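Local coordinates for protein lipoxygenase (Cyanothece sp., PDB 5EK8) that probably inserts molecular oxygen into polyunsaturated fatty acids with a non-heme iron centre, acting as a 9R-lipoxygenase, at residues L59-T64 with F375-K380; V119-V124 with T135-Y140; I309-R314 with L340-I345. All blocks are in the same frame, centred on the assembly; numbering follows the deposited sequence.

Contact 1: L59-T64 with F375-K380; sequences LLFSDT and FRNLRK
Arg376, near the end of helix 337-377, reaches past the rim of the Phe61 ring to grip Asp63 just beyond strand 53-61. Its CB points toward the strand, and CG already lies 4.1 Å from Phe61 CE1. The chain then bends at chi3 (73°), which sets NE 3.8 Å from Phe61 CE1; NE also forms a salt bridge with Asp491. CZ follows at 3.5 Å from Phe61 CD1, and NH2 lies over one face of the ring near its rim, 3.1 Å from the same atom, the planes 20° apart. At the tip the grip is end-on, one nitrogen to each carboxylate oxygen. NH2 gives a fairly straight bond of 3.0 Å to Asp63 OD2, which lies in the guanidinium plane, while NH1 meets the syn lone pair of Asp63 OD1 at 2.9 Å, a more bent bond, with OD1 tilted out of that plane. NH1 also bonds Trp163 O, and Asp63 OD1 takes Tyr165 N, so both charged groups have second partners. Thr64 comes up beside the grip, its CG2 3.5 Å from Arg376 NH2. An alanine at Arg376 would probably leave Asp63 and Asp491 without their shared positive mate and open a gap beside the face of Phe61. The arrangement is consistent with a two-domain lipoxygenase, whose PLAT-type beta-sandwich, following two N-terminal helices, docks here on the helical domain that carries the iron.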
loop_
_atom_site.group_PDB
_atom_site.type_symbol
_atom_site.label_atom_id
_atom_site.label_comp_id
_atom_site.label_asym_id
_atom_site.label_seq_id
_atom_site.Cartn_x
_atom_site.Cartn_y
_atom_site.Cartn_z
ATOM N N LEU A 59 20.451 -9.930 22.032
ATOM C CA LEU A 59 19.833 -8.781 21.384
ATOM C C LEU A 59 18.312 -8.836 21.456
ATOM O O LEU A 59 17.706 -9.875 21.204
ATOM C CB LEU A 59 20.275 -8.689 19.926
ATOM C CG LEU A 59 21.778 -8.539 19.686
ATOM C CD1 LEU A 59 22.052 -8.235 18.218
ATOM C CD2 LEU A 59 22.367 -7.463 20.592
ATOM N N LEU A 60 17.706 -7.704 21.795
ATOM C CA LEU A 60 16.253 -7.595 21.867
ATOM C C LEU A 60 15.747 -6.442 20.999
ATOM O O LEU A 60 16.466 -5.467 20.781
ATOM C CB LEU A 60 15.808 -7.391 23.318
ATOM C CG LEU A 60 16.325 -8.376 24.370
ATOM C CD1 LEU A 60 15.880 -7.950 25.753
ATOM C CD2 LEU A 60 15.857 -9.790 24.081
ATOM N N PHE A 61 14.519 -6.556 20.496
ATOM C CA PHE A 61 13.856 -5.419 19.861
ATOM C C PHE A 61 13.757 -4.281 20.870
ATOM O O PHE A 61 13.495 -4.520 22.052
ATOM C CB PHE A 61 12.454 -5.785 19.369
ATOM C CG PHE A 61 12.434 -6.680 18.167
ATOM C CD1 PHE A 61 12.322 -6.147 16.896
ATOM C CD2 PHE A 61 12.496 -8.056 18.308
ATOM C CE1 PHE A 61 12.289 -6.964 15.789
ATOM C CE2 PHE A 61 12.461 -8.880 17.201
ATOM C CZ PHE A 61 12.354 -8.333 15.940
ATOM N N SER A 62 13.950 -3.049 20.414
ATOM C CA SER A 62 13.872 -1.902 21.313
ATOM C C SER A 62 12.440 -1.617 21.787
ATOM O O SER A 62 12.247 -1.084 22.880
ATOM C CB SER A 62 14.451 -0.655 20.640
ATOM O OG SER A 62 13.704 -0.314 19.487
ATOM N N ASP A 63 11.444 -1.978 20.978
ATOM C CA ASP A 63 10.059 -1.603 21.273
ATOM C C ASP A 63 9.233 -2.691 21.966
ATOM O O ASP A 63 8.375 -2.375 22.790
ATOM C CB ASP A 63 9.336 -1.150 19.992
ATOM C CG ASP A 63 9.394 -2.178 18.865
ATOM O OD1 ASP A 63 8.860 -1.873 17.774
ATOM O OD2 ASP A 63 9.964 -3.273 19.055
ATOM N N THR A 64 9.479 -3.958 21.644
ATOM C CA THR A 64 8.738 -5.052 22.274
ATOM C C THR A 64 9.590 -5.799 23.296
ATOM O O THR A 64 9.073 -6.591 24.085
ATOM C CB THR A 64 8.213 -6.068 21.237
ATOM O OG1 THR A 64 9.316 -6.707 20.579
ATOM C CG2 THR A 64 7.330 -5.377 20.201
ATOM N N PHE A 375 9.212 -8.284 7.830
ATOM C CA PHE A 375 10.630 -7.952 7.860
ATOM C C PHE A 375 11.178 -7.999 9.279
ATOM O O PHE A 375 12.382 -8.138 9.483
ATOM C CB PHE A 375 10.876 -6.575 7.236
ATOM C CG PHE A 375 10.851 -6.586 5.733
ATOM C CD1 PHE A 375 11.976 -6.952 5.013
ATOM C CD2 PHE A 375 9.701 -6.245 5.040
ATOM C CE1 PHE A 375 11.958 -6.969 3.635
ATOM C CE2 PHE A 375 9.678 -6.261 3.661
ATOM C CZ PHE A 375 10.807 -6.623 2.960
ATOM N N ARG A 376 10.288 -7.891 10.260
ATOM C CA ARG A 376 10.704 -7.988 11.649
ATOM C C ARG A 376 11.077 -9.412 12.030
ATOM O O ARG A 376 12.034 -9.619 12.771
ATOM C CB ARG A 376 9.607 -7.482 12.583
ATOM C CG ARG A 376 9.639 -5.993 12.843
ATOM C CD ARG A 376 8.469 -5.577 13.733
ATOM N NE ARG A 376 8.659 -5.995 15.116
ATOM C CZ ARG A 376 9.100 -5.193 16.077
ATOM N NH1 ARG A 376 9.389 -3.929 15.807
ATOM N NH2 ARG A 376 9.247 -5.651 17.312
ATOM N N ASN A 377 10.330 -10.394 11.528
ATOM C CA ASN A 377 10.447 -11.743 12.087
ATOM C C ASN A 377 10.780 -12.885 11.119
ATOM O O ASN A 377 11.023 -14.010 11.557
ATOM C CB ASN A 377 9.148 -12.092 12.822
ATOM C CG ASN A 377 8.812 -11.093 13.915
ATOM O OD1 ASN A 377 9.377 -11.137 15.006
ATOM N ND2 ASN A 377 7.882 -10.188 13.628
ATOM N N LEU A 378 10.799 -12.612 9.819
ATOM C CA LEU A 378 11.022 -13.678 8.843
ATOM C C LEU A 378 12.418 -13.625 8.225
ATOM O O LEU A 378 12.692 -12.782 7.371
ATOM C CB LEU A 378 9.960 -13.620 7.742
ATOM C CG LEU A 378 8.528 -13.859 8.223
ATOM C CD1 LEU A 378 7.553 -13.875 7.053
ATOM C CD2 LEU A 378 8.444 -15.155 9.026
ATOM N N ARG A 379 13.288 -14.537 8.654
ATOM C CA ARG A 379 14.661 -14.603 8.149
ATOM C C ARG A 379 15.039 -15.996 7.640
ATOM O O ARG A 379 15.179 -16.205 6.434
ATOM C CB ARG A 379 15.645 -14.167 9.235
ATOM C CG ARG A 379 15.950 -12.688 9.206
ATOM C CD ARG A 379 16.495 -12.192 10.527
ATOM N NE ARG A 379 15.788 -10.985 10.931
ATOM C CZ ARG A 379 14.995 -10.904 11.992
ATOM N NH1 ARG A 379 14.385 -9.763 12.272
ATOM N NH2 ARG A 379 14.823 -11.956 12.778
ATOM N N LYS A 380 15.212 -16.944 8.559
ATOM C CA LYS A 380 15.569 -18.315 8.192
ATOM C C LYS A 380 14.411 -19.067 7.536
ATOM O O LYS A 380 14.626 -19.985 6.740
ATOM C CB LYS A 380 16.050 -19.092 9.418
ATOM C CG LYS A 380 17.436 -18.704 9.899
ATOM C CD LYS A 380 18.044 -19.821 10.736
ATOM C CE LYS A 380 19.453 -19.477 11.194
ATOM N NZ LYS A 380 20.117 -20.638 11.845
#

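Contact 2: V119-V124 with T135-Y140; sequences VIDNRV and TNRIAY
Asp121 and Arg137 lie side by side on neighbouring antiparallel strands and point the same way, yet their flat ends are turned 74° against each other. The salt bridge runs from Arg137 NH1 to Asp121 OD2 at 2.7 Å. Arg137 starts with CG anti to the backbone N, and its bend at chi2 (-149°) lays CD 3.9 Å from Asp121 CB, so the aliphatic part of the arginine rests on the aspartate before the charges meet. On the other face of the sheet, Ile120 crosses its neighbours at a slant: CD1 comes 4.1 Å from Ile138 CG1, and CG2 lies 3.7 Å from Asn136 CB. Back on the charged face, Val119 packs obliquely on Tyr140, CB to CB 3.9 Å, while the phenol leads away from the contact. Here, in the hairpin of strands 115-126 and 132-143, a classic beta bulge sets two residues, Ala139 and Tyr140, opposite the single Val119, and Val119 O accepts from both of their N-H groups, at 2.6 Å from Ala139 N and 3.0 Å from Tyr140 N. Beyond it, Asp121 with Arg137 and Arg123 with Thr135 are hydrogen-bonded pairs. The second arginine on this face, Arg123, turns to Asp184, with its NH1 6.4 Å from Arg137 NE. Each arginine thus has an acid of its own, which probably eases the repulsion between the two.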
loop_
_atom_site.group_PDB
_atom_site.type_symbol
_atom_site.label_atom_id
_atom_site.label_comp_id
_atom_site.label_asym_id
_atom_site.label_seq_id
_atom_site.Cartn_x
_atom_site.Cartn_y
_atom_site.Cartn_z
ATOM N N VAL A 119 24.792 -5.381 13.420
ATOM C CA VAL A 119 23.590 -6.115 13.076
ATOM C C VAL A 119 23.400 -6.002 11.572
ATOM O O VAL A 119 23.320 -4.888 11.026
ATOM C CB VAL A 119 22.341 -5.579 13.815
ATOM C CG1 VAL A 119 21.135 -6.459 13.524
ATOM C CG2 VAL A 119 22.596 -5.502 15.322
ATOM N N ILE A 120 23.324 -7.165 10.926
ATOM C CA ILE A 120 23.329 -7.281 9.475
ATOM C C ILE A 120 21.988 -7.746 8.896
ATOM O O ILE A 120 21.450 -8.787 9.276
ATOM C CB ILE A 120 24.434 -8.260 9.010
ATOM C CG1 ILE A 120 25.791 -7.830 9.565
ATOM C CG2 ILE A 120 24.486 -8.343 7.487
ATOM C CD1 ILE A 120 26.210 -6.447 9.128
ATOM N N ASP A 121 21.475 -6.951 7.963
ATOM C CA ASP A 121 20.266 -7.254 7.205
ATOM C C ASP A 121 20.659 -7.962 5.913
ATOM O O ASP A 121 21.842 -7.993 5.575
ATOM C CB ASP A 121 19.517 -5.958 6.894
ATOM C CG ASP A 121 18.023 -6.127 6.889
ATOM O OD1 ASP A 121 17.544 -7.186 6.433
ATOM O OD2 ASP A 121 17.328 -5.188 7.335
ATOM N N ASN A 122 19.691 -8.520 5.189
ATOM C CA ASN A 122 19.956 -8.982 3.822
ATOM C C ASN A 122 18.708 -9.288 2.991
ATOM O O ASN A 122 17.699 -9.766 3.505
ATOM C CB ASN A 122 20.871 -10.219 3.833
ATOM C CG ASN A 122 20.154 -11.479 4.250
ATOM O OD1 ASN A 122 19.562 -12.174 3.423
ATOM N ND2 ASN A 122 20.219 -11.796 5.535
ATOM N N ARG A 123 18.798 -8.995 1.698
ATOM C CA ARG A 123 17.767 -9.345 0.732
ATOM C C ARG A 123 18.204 -10.564 -0.077
ATOM O O ARG A 123 19.394 -10.754 -0.334
ATOM C CB ARG A 123 17.484 -8.170 -0.199
ATOM C CG ARG A 123 17.250 -6.859 0.518
ATOM C CD ARG A 123 16.988 -5.724 -0.465
ATOM N NE ARG A 123 16.491 -4.532 0.218
ATOM C CZ ARG A 123 16.209 -3.378 -0.381
ATOM N NH1 ARG A 123 15.762 -2.356 0.334
ATOM N NH2 ARG A 123 16.374 -3.245 -1.691
ATOM N N VAL A 124 17.245 -11.389 -0.479
ATOM C CA VAL A 124 17.566 -12.574 -1.262
ATOM C C VAL A 124 17.187 -12.371 -2.723
ATOM O O VAL A 124 16.084 -11.929 -3.036
ATOM C CB VAL A 124 16.861 -13.826 -0.715
ATOM C CG1 VAL A 124 17.322 -15.067 -1.471
ATOM C CG2 VAL A 124 17.146 -13.974 0.768
ATOM N N THR A 135 22.378 -10.688 -0.247
ATOM C CA THR A 135 23.014 -9.380 -0.310
ATOM C C THR A 135 22.859 -8.630 1.006
ATOM O O THR A 135 21.763 -8.195 1.351
ATOM C CB THR A 135 22.420 -8.536 -1.438
ATOM O OG1 THR A 135 22.232 -9.358 -2.598
ATOM C CG2 THR A 135 23.337 -7.372 -1.766
ATOM N N ASN A 136 23.965 -8.469 1.729
ATOM C CA ASN A 136 23.930 -7.903 3.076
ATOM C C ASN A 136 23.732 -6.393 3.108
ATOM O O ASN A 136 23.924 -5.701 2.106
ATOM C CB ASN A 136 25.213 -8.249 3.837
ATOM C CG ASN A 136 25.389 -9.742 4.044
ATOM O OD1 ASN A 136 24.461 -10.523 3.824
ATOM N ND2 ASN A 136 26.583 -10.145 4.481
ATOM N N ARG A 137 23.351 -5.903 4.283
ATOM C CA ARG A 137 23.140 -4.484 4.544
ATOM C C ARG A 137 23.294 -4.252 6.044
ATOM O O ARG A 137 22.804 -5.044 6.851
ATOM C CB ARG A 137 21.755 -4.037 4.065
ATOM C CG ARG A 137 21.260 -2.740 4.691
ATOM C CD ARG A 137 19.735 -2.726 4.812
ATOM N NE ARG A 137 19.276 -1.613 5.643
ATOM C CZ ARG A 137 18.866 -1.730 6.902
ATOM N NH1 ARG A 137 18.828 -2.917 7.489
ATOM N NH2 ARG A 137 18.482 -0.656 7.575
ATOM N N ILE A 138 23.979 -3.179 6.423
ATOM C CA ILE A 138 24.221 -2.915 7.838
ATOM C C ILE A 138 22.982 -2.332 8.513
ATOM O O ILE A 138 22.578 -1.200 8.240
ATOM C CB ILE A 138 25.413 -1.968 8.037
ATOM C CG1 ILE A 138 26.705 -2.675 7.631
ATOM C CG2 ILE A 138 25.490 -1.497 9.490
ATOM C CD1 ILE A 138 27.939 -1.820 7.766
ATOM N N ALA A 139 22.381 -3.124 9.396
ATOM C CA ALA A 139 21.134 -2.743 10.048
ATOM C C ALA A 139 21.374 -1.884 11.290
ATOM O O ALA A 139 20.629 -0.938 11.541
ATOM C CB ALA A 139 20.331 -3.978 10.406
ATOM N N TYR A 140 22.410 -2.197 12.061
ATOM C CA TYR A 140 22.682 -1.399 13.261
ATOM C C TYR A 140 24.122 -1.555 13.736
ATOM O O TYR A 140 24.785 -2.530 13.406
ATOM C CB TYR A 140 21.713 -1.787 14.386
ATOM C CG TYR A 140 21.605 -0.777 15.514
ATOM C CD1 TYR A 140 21.016 0.467 15.309
ATOM C CD2 TYR A 140 22.064 -1.081 16.793
ATOM C CE1 TYR A 140 20.902 1.388 16.345
ATOM C CE2 TYR A 140 21.953 -0.170 17.833
ATOM C CZ TYR A 140 21.375 1.061 17.603
ATOM O OH TYR A 140 21.272 1.961 18.640
#

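Contact 3: I309-R314 with L340-I345; sequences ITIQSR and LQAKRI
Ile309 and Ile311 meet Ala342, Lys343 and Ile345 without any ring, amide or guanidinium between them; the flat groups of the neighbourhood come from outside. The side chain of Phe250, on helix 247-256, touches both Ile309 and Lys343, and Tyr331 of strand 329-331 lies against Ala342. Within the contact every touch is made by carbon. Ile311 is extended at chi2 (177°), which carries CD1 forward to the helix, 3.7 Å from Ala342 CA and 3.8 Å from Ala342 CB. The same methyl reaches Ile345 one helical turn further on, CD1 to CD1 at 3.7 Å, the two isoleucines crossing at a slant, and it also lies close to CB and CG2 of that residue. This is sheet-on-helix packing at the start of helix 337-377, the long helix that further along supplies the iron ligands His359 and His364. The helix passes strand 309-313 at 70°, with the axes of the two segments 9.0 Å apart. The strand is flanked in its antiparallel sheet by 291-300 and 329-331, and Val293 of the former joins Ile311 and Ile345. Ile309 touches Ala342 more loosely, CG2 to CB at 4.2 Å, but its CD1 comes within 3.8 Å of Lys343 CG, the two side chains crossing at about a right angle. Lys343 starts away from the strand and offers only its aliphatic base; its NZ forms a salt bridge with Asp247 and a hydrogen bond with Arg245 O.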
loop_
_atom_site.group_PDB
_atom_site.type_symbol
_atom_site.label_atom_id
_atom_site.label_comp_id
_atom_site.label_asym_id
_atom_site.label_seq_id
_atom_site.Cartn_x
_atom_site.Cartn_y
_atom_site.Cartn_z
ATOM N N ILE A 309 -31.196 6.560 -9.223
ATOM C CA ILE A 309 -30.148 7.053 -8.349
ATOM C C ILE A 309 -30.807 8.065 -7.443
ATOM O O ILE A 309 -31.449 9.008 -7.911
ATOM C CB ILE A 309 -28.972 7.722 -9.116
ATOM C CG1 ILE A 309 -28.265 6.727 -10.038
ATOM C CG2 ILE A 309 -27.966 8.339 -8.145
ATOM C CD1 ILE A 309 -27.158 7.348 -10.844
ATOM N N THR A 310 -30.679 7.852 -6.142
ATOM C CA THR A 310 -31.210 8.797 -5.183
ATOM C C THR A 310 -30.067 9.610 -4.601
ATOM O O THR A 310 -28.964 9.091 -4.365
ATOM C CB THR A 310 -31.987 8.097 -4.061
ATOM O OG1 THR A 310 -31.068 7.479 -3.149
ATOM C CG2 THR A 310 -32.916 7.051 -4.647
ATOM N N ILE A 311 -30.334 10.893 -4.392
ATOM C CA ILE A 311 -29.324 11.796 -3.863
ATOM C C ILE A 311 -29.881 12.609 -2.699
ATOM O O ILE A 311 -30.879 13.315 -2.834
ATOM C CB ILE A 311 -28.796 12.761 -4.946
ATOM C CG1 ILE A 311 -28.140 11.990 -6.093
ATOM C CG2 ILE A 311 -27.805 13.743 -4.341
ATOM C CD1 ILE A 311 -27.659 12.881 -7.234
ATOM N N GLN A 312 -29.230 12.502 -1.549
ATOM C CA GLN A 312 -29.629 13.293 -0.395
ATOM C C GLN A 312 -28.434 14.089 0.116
ATOM O O GLN A 312 -27.469 13.519 0.615
ATOM C CB GLN A 312 -30.202 12.395 0.699
ATOM C CG GLN A 312 -30.868 13.162 1.807
ATOM C CD GLN A 312 -31.544 12.269 2.810
ATOM O OE1 GLN A 312 -32.580 12.628 3.356
ATOM N NE2 GLN A 312 -30.968 11.093 3.056
ATOM N N SER A 313 -28.501 15.409 -0.009
ATOM C CA SER A 313 -27.315 16.235 0.196
ATOM C C SER A 313 -27.312 16.998 1.517
ATOM O O SER A 313 -28.357 17.389 2.036
ATOM C CB SER A 313 -27.166 17.224 -0.964
ATOM O OG SER A 313 -27.130 16.545 -2.206
ATOM N N ARG A 314 -26.112 17.194 2.052
ATOM C CA ARG A 314 -25.892 18.094 3.169
ATOM C C ARG A 314 -26.159 19.523 2.737
ATOM O O ARG A 314 -25.870 19.891 1.597
ATOM C CB ARG A 314 -24.456 17.970 3.680
ATOM C CG ARG A 314 -24.068 16.561 4.071
ATOM C CD ARG A 314 -24.344 16.301 5.539
ATOM N NE ARG A 314 -23.204 16.665 6.367
ATOM C CZ ARG A 314 -22.337 15.793 6.864
ATOM N NH1 ARG A 314 -22.491 14.492 6.631
ATOM N NH2 ARG A 314 -21.323 16.226 7.603
ATOM N N LEU A 340 -27.992 12.510 -15.940
ATOM C CA LEU A 340 -26.550 12.562 -16.204
ATOM C C LEU A 340 -25.758 13.149 -15.025
ATOM O O LEU A 340 -24.696 12.635 -14.638
ATOM C CB LEU A 340 -26.272 13.374 -17.473
ATOM C CG LEU A 340 -26.715 12.733 -18.791
ATOM C CD1 LEU A 340 -26.911 13.785 -19.871
ATOM C CD2 LEU A 340 -25.709 11.683 -19.228
ATOM N N GLN A 341 -26.290 14.224 -14.455
ATOM C CA GLN A 341 -25.673 14.892 -13.312
ATOM C C GLN A 341 -25.684 13.997 -12.068
ATOM O O GLN A 341 -24.719 13.978 -11.297
ATOM C CB GLN A 341 -26.385 16.221 -13.036
ATOM C CG GLN A 341 -26.110 17.280 -14.100
ATOM C CD GLN A 341 -27.209 18.323 -14.203
ATOM O OE1 GLN A 341 -28.138 18.352 -13.396
ATOM N NE2 GLN A 341 -27.113 19.180 -15.211
ATOM N N ALA A 342 -26.770 13.246 -11.890
ATOM C CA ALA A 342 -26.831 12.250 -10.823
ATOM C C ALA A 342 -25.726 11.209 -10.999
ATOM O O ALA A 342 -25.033 10.852 -10.038
ATOM C CB ALA A 342 -28.197 11.577 -10.792
ATOM N N LYS A 343 -25.554 10.732 -12.231
ATOM C CA LYS A 343 -24.528 9.730 -12.514
ATOM C C LYS A 343 -23.130 10.267 -12.214
ATOM O O LYS A 343 -22.272 9.548 -11.684
ATOM C CB LYS A 343 -24.617 9.260 -13.968
ATOM C CG LYS A 343 -25.633 8.155 -14.196
ATOM C CD LYS A 343 -25.636 7.688 -15.643
ATOM C CE LYS A 343 -26.059 8.805 -16.585
ATOM N NZ LYS A 343 -26.310 8.311 -17.970
ATOM N N ARG A 344 -22.902 11.534 -12.539
ATOM C CA ARG A 344 -21.610 12.141 -12.233
ATOM C C ARG A 344 -21.380 12.240 -10.717
ATOM O O ARG A 344 -20.285 11.932 -10.220
ATOM C CB ARG A 344 -21.501 13.523 -12.875
ATOM C CG ARG A 344 -20.157 14.200 -12.651
ATOM C CD ARG A 344 -20.137 15.554 -13.316
ATOM N NE ARG A 344 -18.971 16.349 -12.948
ATOM C CZ ARG A 344 -18.912 17.669 -13.089
ATOM N NH1 ARG A 344 -19.956 18.328 -13.577
ATOM N NH2 ARG A 344 -17.817 18.331 -12.739
ATOM N N ILE A 345 -22.412 12.671 -9.989
ATOM C CA ILE A 345 -22.330 12.778 -8.531
ATOM C C ILE A 345 -21.989 11.426 -7.895
ATOM O O ILE A 345 -21.080 11.327 -7.053
ATOM C CB ILE A 345 -23.644 13.311 -7.928
ATOM C CG1 ILE A 345 -23.827 14.787 -8.285
ATOM C CG2 ILE A 345 -23.633 13.153 -6.417
ATOM C CD1 ILE A 345 -25.021 15.433 -7.629
#

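From the N terminus, strand 53-61 opens the longest loop, which closes only when 375-380 returns to it in contact 1. Contacts 2 and 3 are both nested inside that loop, in series and without crossing. Contact 2 closes a short hairpin within the probable PLAT beta-sandwich and touches contact 1 where Leu59 CD1 lies 4.0 Å from Val119 CG2, each on a different sheet. Contact 3 closes a loop from strand 303-313 to the beginning of helix 337-377, whose far end serves contact 1. Their centres are about 50 Å apart, on opposite sides of the chain's centre, so this one helix links a sheet of the iron-bearing domain to the beta-sandwich.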